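Local coordinates for cytoplasmic protein (Cryptococcus neoformans var. grubii serotype A, PDB 7LPO) that probably hydrolyses the beta-glucosidic bond of steryl glucosides, as a sterylglucosidase of glycosyl hydrolase family 5, at residues A[107-110]-A[115-118]; A[666-671]-A[680-685]; A[432-437]-A[505-510]. One frame throughout, in Å; residues are numbered along the deposited sequence.

Along the chain the order is interaction 1, then interaction 3, then interaction 2. Interactions 1 and 3 lie among the parallel strands and helices consistent with the TIM barrel of family 5. Interaction 1 joins helix 105-109 to the start of helix 118-133, while interaction 3 sets the loop after strand 424-427 against helix 490-512. Interaction 2 belongs to the C-terminal domain and connects strands 669-673 and 676-682. The centres of interactions 1 and 3 are about 34 Å apart. Those of interactions 2 and 3 are about 27 Å apart. Interactions 1 and 2, on opposite sides of the chain's centre, have centres about 42 Å apart. None touches another, although nearest atoms of interactions 2 and 3 are about 9 Å apart.

Interaction 1: A[107-110]-A[115-118]; sequences SLEH and EYDY
H110 and D117 supply the side-chain hydrogen bond of this contact: NE2 of H110 donates to OD2 of D117 over 2.7 Å, with an N-H...acceptor angle of 162°. OD2 lies almost in the imidazole plane and is approached on its anti side, while the ring and carboxylate planes stand 75° apart. The histidine reaches it because its CG sits between the backbone N and the carbonyl carbon (chi1 50°). Its other nitrogen, ND1, is bonded to the carbonyl of G68, so the ring is fixed from two directions.

The backbone adds a second bond, from D117 N to L108 O at 2.8 Å, and D117 is itself the centre of an inverse gamma turn. The same L108 oxygen receives a CA-H...O contact from Y116 CA at 3.2 Å.

Van der Waals contact comes from E109 and Y116, which run side by side and point the same way; E109 OE2 comes within 3.5 Å of Y116 CE1. This carboxylate is held mainly by K114 N and W105 NE1. A water bridges the segments as well, hydrogen-bonding to S107 O at 2.6 Å and to D117 OD2 at 2.8 Å.

D117 OD1 meanwhile caps Y120 N. A short helix thus turns tightly into an N-capped one, D117 being the N-cap of helix 118-133 in the family 5 barrel region.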
loop_
_atom_site.group_PDB
_atom_site.type_symbol
_atom_site.label_atom_id
_atom_site.label_comp_id
_atom_site.label_asym_id
_atom_site.label_seq_id
_atom_site.Cartn_x
_atom_site.Cartn_y
_atom_site.Cartn_z
ATOM N N SER A 107 -15.518 4.836 4.250
ATOM C CA SER A 107 -16.451 3.760 4.555
ATOM C C SER A 107 -16.889 3.781 6.013
ATOM O O SER A 107 -17.940 3.212 6.342
ATOM C CB SER A 107 -15.831 2.401 4.201
ATOM O OG SER A 107 -14.764 2.067 5.080
ATOM N N LEU A 108 -16.134 4.458 6.878
ATOM C CA LEU A 108 -16.464 4.545 8.293
ATOM C C LEU A 108 -17.234 5.805 8.671
ATOM O O LEU A 108 -17.959 5.787 9.673
ATOM C CB LEU A 108 -15.190 4.496 9.144
ATOM C CG LEU A 108 -14.343 3.232 9.126
ATOM C CD1 LEU A 108 -13.059 3.460 9.937
ATOM C CD2 LEU A 108 -15.099 2.032 9.663
ATOM N N GLU A 109 -17.097 6.906 7.915
ATOM C CA GLU A 109 -17.647 8.189 8.355
ATOM C C GLU A 109 -18.246 8.980 7.194
ATOM O O GLU A 109 -18.291 10.214 7.237
ATOM C CB GLU A 109 -16.570 9.023 9.070
ATOM C CG GLU A 109 -17.077 10.086 10.035
ATOM C CD GLU A 109 -15.959 10.694 10.896
ATOM O OE1 GLU A 109 -14.769 10.461 10.619
ATOM O OE2 GLU A 109 -16.264 11.414 11.861
ATOM N N HIS A 110 -18.741 8.287 6.172
ATOM C CA HIS A 110 -19.314 8.971 5.017
ATOM C C HIS A 110 -20.548 9.781 5.379
ATOM O O HIS A 110 -20.851 10.779 4.711
ATOM C CB HIS A 110 -19.687 7.959 3.943
ATOM C CG HIS A 110 -20.492 6.809 4.458
ATOM N ND1 HIS A 110 -21.858 6.871 4.631
ATOM C CD2 HIS A 110 -20.117 5.569 4.848
ATOM C CE1 HIS A 110 -22.292 5.717 5.109
ATOM N NE2 HIS A 110 -21.256 4.910 5.250
ATOM N N GLU A 115 -20.597 10.627 12.545
ATOM C CA GLU A 115 -21.678 9.716 12.171
ATOM C C GLU A 115 -21.025 8.459 11.612
ATOM O O GLU A 115 -20.795 8.343 10.408
ATOM C CB GLU A 115 -22.606 10.361 11.150
ATOM C CG GLU A 115 -23.611 11.340 11.717
ATOM C CD GLU A 115 -24.602 11.824 10.654
ATOM O OE1 GLU A 115 -24.322 12.853 9.985
ATOM O OE2 GLU A 115 -25.666 11.180 10.486
ATOM N N TYR A 116 -20.711 7.506 12.483
ATOM C CA TYR A 116 -19.930 6.340 12.109
ATOM C C TYR A 116 -20.832 5.221 11.597
ATOM O O TYR A 116 -21.882 4.932 12.181
ATOM C CB TYR A 116 -19.098 5.855 13.301
ATOM C CG TYR A 116 -18.152 6.903 13.848
ATOM C CD1 TYR A 116 -17.077 7.358 13.096
ATOM C CD2 TYR A 116 -18.339 7.440 15.116
ATOM C CE1 TYR A 116 -16.212 8.319 13.590
ATOM C CE2 TYR A 116 -17.487 8.402 15.617
ATOM C CZ TYR A 116 -16.421 8.834 14.849
ATOM O OH TYR A 116 -15.579 9.792 15.350
ATOM N N ASP A 117 -20.400 4.581 10.505
ATOM C CA ASP A 117 -21.127 3.460 9.904
ATOM C C ASP A 117 -20.818 2.209 10.721
ATOM O O ASP A 117 -19.914 1.426 10.408
ATOM C CB ASP A 117 -20.744 3.287 8.439
ATOM C CG ASP A 117 -21.709 2.376 7.686
ATOM O OD1 ASP A 117 -22.344 1.516 8.329
ATOM O OD2 ASP A 117 -21.818 2.501 6.451
ATOM N N TYR A 118 -21.587 2.028 11.799
ATOM C CA TYR A 118 -21.378 0.880 12.672
ATOM C C TYR A 118 -21.684 -0.428 11.964
ATOM O O TYR A 118 -21.086 -1.457 12.289
ATOM C CB TYR A 118 -22.231 1.036 13.927
ATOM C CG TYR A 118 -21.695 2.121 14.817
ATOM C CD1 TYR A 118 -20.509 1.940 15.496
ATOM C CD2 TYR A 118 -22.355 3.335 14.959
ATOM C CE1 TYR A 118 -19.989 2.926 16.311
ATOM C CE2 TYR A 118 -21.834 4.338 15.773
ATOM C CZ TYR A 118 -20.651 4.114 16.445
ATOM O OH TYR A 118 -20.107 5.070 17.256
HETATM O O HOH W 1 -19.603 2.033 4.763
HETATM O O HOH W 2 -14.564 11.166 13.565
#

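Interaction 2: A[666-671]-A[680-685]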
loop_
_atom_site.group_PDB
_atom_site.type_symbol
_atom_site.label_atom_id
_atom_site.label_comp_id
_atom_site.label_asym_id
_atom_site.label_seq_id
_atom_site.Cartn_x
_atom_site.Cartn_y
_atom_site.Cartn_z
ATOM N N CYS A 666 3.232 -17.812 -6.386
ATOM C CA CYS A 666 3.058 -18.955 -5.490
ATOM C C CYS A 666 4.385 -19.702 -5.433
ATOM O O CYS A 666 4.785 -20.339 -6.416
ATOM C CB CYS A 666 1.932 -19.865 -5.975
ATOM S SG CYS A 666 1.605 -21.252 -4.866
ATOM N N ARG A 667 5.065 -19.621 -4.289
ATOM C CA ARG A 667 6.472 -19.987 -4.190
ATOM C C ARG A 667 6.756 -20.718 -2.888
ATOM O O ARG A 667 6.078 -20.485 -1.881
ATOM C CB ARG A 667 7.389 -18.754 -4.241
ATOM C CG ARG A 667 6.988 -17.675 -5.242
ATOM C CD ARG A 667 7.557 -16.313 -4.831
ATOM N NE ARG A 667 9.015 -16.282 -4.857
ATOM C CZ ARG A 667 9.752 -16.195 -5.968
ATOM N NH1 ARG A 667 9.174 -16.128 -7.165
ATOM N NH2 ARG A 667 11.076 -16.173 -5.881
ATOM N N PRO A 668 7.760 -21.596 -2.875
ATOM C CA PRO A 668 8.186 -22.204 -1.605
ATOM C C PRO A 668 8.858 -21.182 -0.703
ATOM O O PRO A 668 9.586 -20.301 -1.167
ATOM C CB PRO A 668 9.178 -23.283 -2.046
ATOM C CG PRO A 668 9.757 -22.721 -3.336
ATOM C CD PRO A 668 8.596 -22.036 -4.011
ATOM N N TYR A 669 8.620 -21.310 0.596
ATOM C CA TYR A 669 9.268 -20.442 1.570
ATOM C C TYR A 669 9.087 -21.043 2.958
ATOM O O TYR A 669 8.164 -21.835 3.180
ATOM C CB TYR A 669 8.700 -19.016 1.520
ATOM C CG TYR A 669 7.351 -18.843 2.151
ATOM C CD1 TYR A 669 6.198 -19.213 1.479
ATOM C CD2 TYR A 669 7.227 -18.278 3.413
ATOM C CE1 TYR A 669 4.950 -19.047 2.061
ATOM C CE2 TYR A 669 5.996 -18.095 3.998
ATOM C CZ TYR A 669 4.859 -18.484 3.319
ATOM O OH TYR A 669 3.634 -18.306 3.906
ATOM N N PRO A 670 9.965 -20.673 3.905
ATOM C CA PRO A 670 9.876 -21.189 5.280
ATOM C C PRO A 670 8.897 -20.392 6.131
ATOM O O PRO A 670 9.128 -19.221 6.444
ATOM C CB PRO A 670 11.317 -21.053 5.791
ATOM C CG PRO A 670 11.849 -19.844 5.047
ATOM C CD PRO A 670 11.153 -19.822 3.698
ATOM N N VAL A 671 7.814 -21.048 6.545
ATOM C CA VAL A 671 6.812 -20.390 7.375
ATOM C C VAL A 671 7.346 -20.151 8.784
ATOM O O VAL A 671 7.054 -19.119 9.405
ATOM C CB VAL A 671 5.521 -21.229 7.397
ATOM C CG1 VAL A 671 4.558 -20.669 8.406
ATOM C CG2 VAL A 671 4.892 -21.284 6.014
ATOM N N ILE A 680 17.370 -17.478 0.816
ATOM C CA ILE A 680 16.372 -18.223 0.056
ATOM C C ILE A 680 16.626 -18.013 -1.426
ATOM O O ILE A 680 16.825 -16.877 -1.870
ATOM C CB ILE A 680 14.936 -17.788 0.385
ATOM C CG1 ILE A 680 14.576 -18.130 1.823
ATOM C CG2 ILE A 680 13.964 -18.456 -0.580
ATOM C CD1 ILE A 680 13.425 -17.302 2.342
ATOM N N ASP A 681 16.580 -19.102 -2.193
ATOM C CA ASP A 681 16.733 -19.051 -3.640
ATOM C C ASP A 681 15.712 -19.989 -4.263
ATOM O O ASP A 681 15.597 -21.149 -3.858
ATOM C CB ASP A 681 18.147 -19.456 -4.075
ATOM C CG ASP A 681 19.194 -18.409 -3.732
ATOM O OD1 ASP A 681 19.104 -17.266 -4.236
ATOM O OD2 ASP A 681 20.124 -18.733 -2.970
ATOM N N PHE A 682 14.982 -19.496 -5.254
ATOM C CA PHE A 682 13.992 -20.305 -5.945
ATOM C C PHE A 682 14.078 -19.999 -7.428
ATOM O O PHE A 682 14.104 -18.829 -7.819
ATOM C CB PHE A 682 12.581 -20.023 -5.428
ATOM C CG PHE A 682 11.501 -20.703 -6.220
ATOM C CD1 PHE A 682 11.397 -22.081 -6.230
ATOM C CD2 PHE A 682 10.596 -19.963 -6.955
ATOM C CE1 PHE A 682 10.403 -22.712 -6.945
ATOM C CE2 PHE A 682 9.599 -20.586 -7.677
ATOM C CZ PHE A 682 9.503 -21.962 -7.675
ATOM N N ASP A 683 14.107 -21.051 -8.239
ATOM C CA ASP A 683 14.183 -20.945 -9.688
ATOM C C ASP A 683 12.968 -21.641 -10.293
ATOM O O ASP A 683 12.793 -22.853 -10.129
ATOM C CB ASP A 683 15.484 -21.558 -10.197
ATOM C CG ASP A 683 15.612 -21.484 -11.698
ATOM O OD1 ASP A 683 15.654 -20.355 -12.238
ATOM O OD2 ASP A 683 15.677 -22.558 -12.330
ATOM N N ILE A 684 12.146 -20.877 -11.009
ATOM C CA ILE A 684 10.913 -21.433 -11.563
ATOM C C ILE A 684 11.220 -22.544 -12.563
ATOM O O ILE A 684 10.592 -23.607 -12.545
ATOM C CB ILE A 684 10.066 -20.330 -12.219
ATOM C CG1 ILE A 684 9.444 -19.418 -11.166
ATOM C CG2 ILE A 684 8.980 -20.967 -13.087
ATOM C CD1 ILE A 684 8.801 -18.150 -11.764
ATOM N N THR A 685 12.173 -22.308 -13.467
ATOM C CA THR A 685 12.378 -23.229 -14.582
ATOM C C THR A 685 12.816 -24.609 -14.095
ATOM O O THR A 685 12.287 -25.634 -14.537
ATOM C CB THR A 685 13.402 -22.643 -15.554
ATOM O OG1 THR A 685 12.992 -21.326 -15.939
ATOM C CG2 THR A 685 13.531 -23.511 -16.801
HETATM O O HOH W 3 12.664 -16.409 -8.244
#
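R667, P668 and P670 meet F682 and I680 in the family 5 C-terminal domain, where the chain passes from one sheet to another. No hydrogen bond links the segments directly: Y669 pairs its backbone with Y710 and D681 with K690, which places strands 669-673 and 676-682 in separate sheets. The side chains between them form a buried interface, consistent with a beta-sandwich.

R667 comes first. Its chain bends at chi3 (64°) and sets one guanidinium face against the edge of the F682 ring, R667 NH2 lying 4.0 Å from F682 CD2 with the two planes 84° apart. The charge is met mainly by others, through salt bridges to D554 and D561. A water lies in the guanidinium plane at 2.9 Å from R667 NH2 and donates to F682 O, so it ties the arginine to the second segment's backbone.

P668 follows and sits over the F682 face. Its CD is 3.6 Å from the centroid of the F682 ring and 15° off the normal, which meets the definition of a CH-pi contact, while P668 CG approaches F682 CD1 to 3.4 Å. H715 meets the same ring edge-to-face.

Two residues further on, P670 and I680 point at each other, CD of P670 stopping 3.7 Å from the CD1 methyl of I680.

Interaction 3: A[432-437]-A[505-510]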
loop_
_atom_site.group_PDB
_atom_site.type_symbol
_atom_site.label_atom_id
_atom_site.label_comp_id
_atom_site.label_asym_id
_atom_site.label_seq_id
_atom_site.Cartn_x
_atom_site.Cartn_y
_atom_site.Cartn_z
ATOM N N LEU A 432 9.110 6.661 -0.314
ATOM C CA LEU A 432 10.466 6.981 -0.744
ATOM C C LEU A 432 11.263 7.759 0.292
ATOM O O LEU A 432 12.308 8.329 -0.042
ATOM C CB LEU A 432 10.445 7.757 -2.067
ATOM C CG LEU A 432 9.960 6.960 -3.284
ATOM C CD1 LEU A 432 9.863 7.864 -4.508
ATOM C CD2 LEU A 432 10.870 5.763 -3.563
ATOM N N ARG A 433 10.805 7.805 1.537
ATOM C CA ARG A 433 11.531 8.458 2.615
ATOM C C ARG A 433 11.941 7.416 3.651
ATOM O O ARG A 433 11.282 6.385 3.821
ATOM C CB ARG A 433 10.677 9.554 3.287
ATOM C CG ARG A 433 9.996 10.549 2.332
ATOM C CD ARG A 433 10.995 11.514 1.701
ATOM N NE ARG A 433 10.379 12.799 1.366
ATOM C CZ ARG A 433 10.657 13.513 0.274
ATOM N NH1 ARG A 433 11.555 13.079 -0.615
ATOM N NH2 ARG A 433 10.036 14.671 0.069
ATOM N N GLN A 434 13.030 7.687 4.341
ATOM C CA GLN A 434 13.363 6.865 5.491
ATOM C C GLN A 434 12.446 7.224 6.654
ATOM O O GLN A 434 12.018 8.376 6.781
ATOM C CB GLN A 434 14.808 7.082 5.913
ATOM C CG GLN A 434 15.850 6.562 4.944
ATOM C CD GLN A 434 17.259 6.744 5.497
ATOM O OE1 GLN A 434 17.607 7.813 6.009
ATOM N NE2 GLN A 434 18.067 5.699 5.410
ATOM N N PRO A 435 12.133 6.269 7.523
ATOM C CA PRO A 435 11.349 6.602 8.712
ATOM C C PRO A 435 12.142 7.525 9.616
ATOM O O PRO A 435 13.380 7.580 9.523
ATOM C CB PRO A 435 11.098 5.237 9.375
ATOM C CG PRO A 435 12.238 4.399 8.938
ATOM C CD PRO A 435 12.576 4.861 7.528
ATOM N N PRO A 436 11.475 8.279 10.484
ATOM C CA PRO A 436 12.193 9.041 11.505
ATOM C C PRO A 436 12.589 8.120 12.649
ATOM O O PRO A 436 12.140 6.979 12.748
ATOM C CB PRO A 436 11.164 10.076 11.961
ATOM C CG PRO A 436 9.849 9.323 11.849
ATOM C CD PRO A 436 10.020 8.282 10.738
ATOM N N LYS A 437 13.451 8.631 13.518
ATOM C CA LYS A 437 13.661 7.968 14.794
ATOM C C LYS A 437 12.421 8.185 15.651
ATOM O O LYS A 437 11.987 9.322 15.852
ATOM C CB LYS A 437 14.914 8.500 15.479
ATOM C CG LYS A 437 16.190 7.957 14.833
ATOM C CD LYS A 437 16.598 8.808 13.633
ATOM C CE LYS A 437 17.135 10.110 14.148
ATOM N NZ LYS A 437 17.119 11.285 13.231
ATOM N N LYS A 505 15.342 -2.846 4.068
ATOM C CA LYS A 505 15.600 -3.628 5.270
ATOM C C LYS A 505 16.591 -2.905 6.173
ATOM O O LYS A 505 16.417 -2.863 7.398
ATOM C CB LYS A 505 16.122 -5.015 4.887
ATOM C CG LYS A 505 15.732 -6.130 5.847
ATOM C CD LYS A 505 16.217 -7.494 5.328
ATOM C CE LYS A 505 16.144 -8.573 6.402
ATOM N NZ LYS A 505 17.209 -9.621 6.234
ATOM N N GLN A 506 17.617 -2.295 5.579
ATOM C CA GLN A 506 18.657 -1.642 6.364
ATOM C C GLN A 506 18.148 -0.372 7.038
ATOM O O GLN A 506 18.591 -0.049 8.144
ATOM C CB GLN A 506 19.857 -1.339 5.467
ATOM C CG GLN A 506 21.083 -0.810 6.197
ATOM C CD GLN A 506 21.731 -1.845 7.097
ATOM O OE1 GLN A 506 21.663 -3.047 6.836
ATOM N NE2 GLN A 506 22.358 -1.380 8.175
ATOM N N ASP A 507 17.222 0.353 6.402
ATOM C CA ASP A 507 16.610 1.509 7.057
ATOM C C ASP A 507 16.064 1.139 8.431
ATOM O O ASP A 507 16.100 1.947 9.367
ATOM C CB ASP A 507 15.461 2.070 6.212
ATOM C CG ASP A 507 15.929 2.804 4.974
ATOM O OD1 ASP A 507 17.150 3.017 4.811
ATOM O OD2 ASP A 507 15.056 3.167 4.162
ATOM N N THR A 508 15.520 -0.070 8.560
ATOM C CA THR A 508 14.879 -0.457 9.809
ATOM C C THR A 508 15.888 -0.515 10.948
ATOM O O THR A 508 15.703 0.124 11.991
ATOM C CB THR A 508 14.179 -1.802 9.643
ATOM O OG1 THR A 508 13.260 -1.730 8.547
ATOM C CG2 THR A 508 13.442 -2.158 10.935
ATOM N N ILE A 509 16.975 -1.268 10.759
ATOM C CA ILE A 509 17.940 -1.450 11.839
ATOM C C ILE A 509 18.754 -0.181 12.064
ATOM O O ILE A 509 19.155 0.112 13.196
ATOM C CB ILE A 509 18.836 -2.664 11.539
ATOM C CG1 ILE A 509 19.599 -3.069 12.797
ATOM C CG2 ILE A 509 19.791 -2.356 10.393
ATOM C CD1 ILE A 509 20.260 -4.409 12.701
ATOM N N ASP A 510 18.993 0.602 11.011
ATOM C CA ASP A 510 19.717 1.859 11.176
ATOM C C ASP A 510 18.948 2.846 12.045
ATOM O O ASP A 510 19.551 3.616 12.803
ATOM C CB ASP A 510 19.973 2.505 9.815
ATOM C CG ASP A 510 21.073 1.832 9.043
ATOM O OD1 ASP A 510 21.767 0.967 9.621
ATOM O OD2 ASP A 510 21.229 2.173 7.849
#
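Q434 crosses D507 at about a right angle, its amide plane turned 80° from the carboxylate. NE2 of Q434 donates to OD1 of D507 over 2.9 Å, and the N-H...acceptor angle of 160° shows a fairly straight bond. The acceptor lies close to the amide plane, whereas the donor comes from above the carboxylate, 61° out of its plane, so the aspartate is met from over its flat side. The extended glutamine chain also leans on the carboxylate, CG of Q434 lying 3.6 Å from OD2 of D507.

This contact joins a loop to a helix in what is consistent with the TIM-barrel fold of family 5: 432-437 follows strand 424-427 and has no regular structure, whereas 505-510 is part of helix 490-512, which leads toward strand 518-522. The CB of D507 points toward the loop, and its CG, beside the backbone N, turns the carboxylate to Q434. The stronger partner of that carboxylate is R476, whose NH2 forms a salt bridge with OD2; Q434 also touches R476. Such pairing would probably keep the buried aspartate ionised, with the glutamine sharing the task of satisfying it.

P435 adds an apolar approach at the base of the aspartate, with CD of P435 4.2 Å from CB of D507, and it packs against I511 one turn further along the helix.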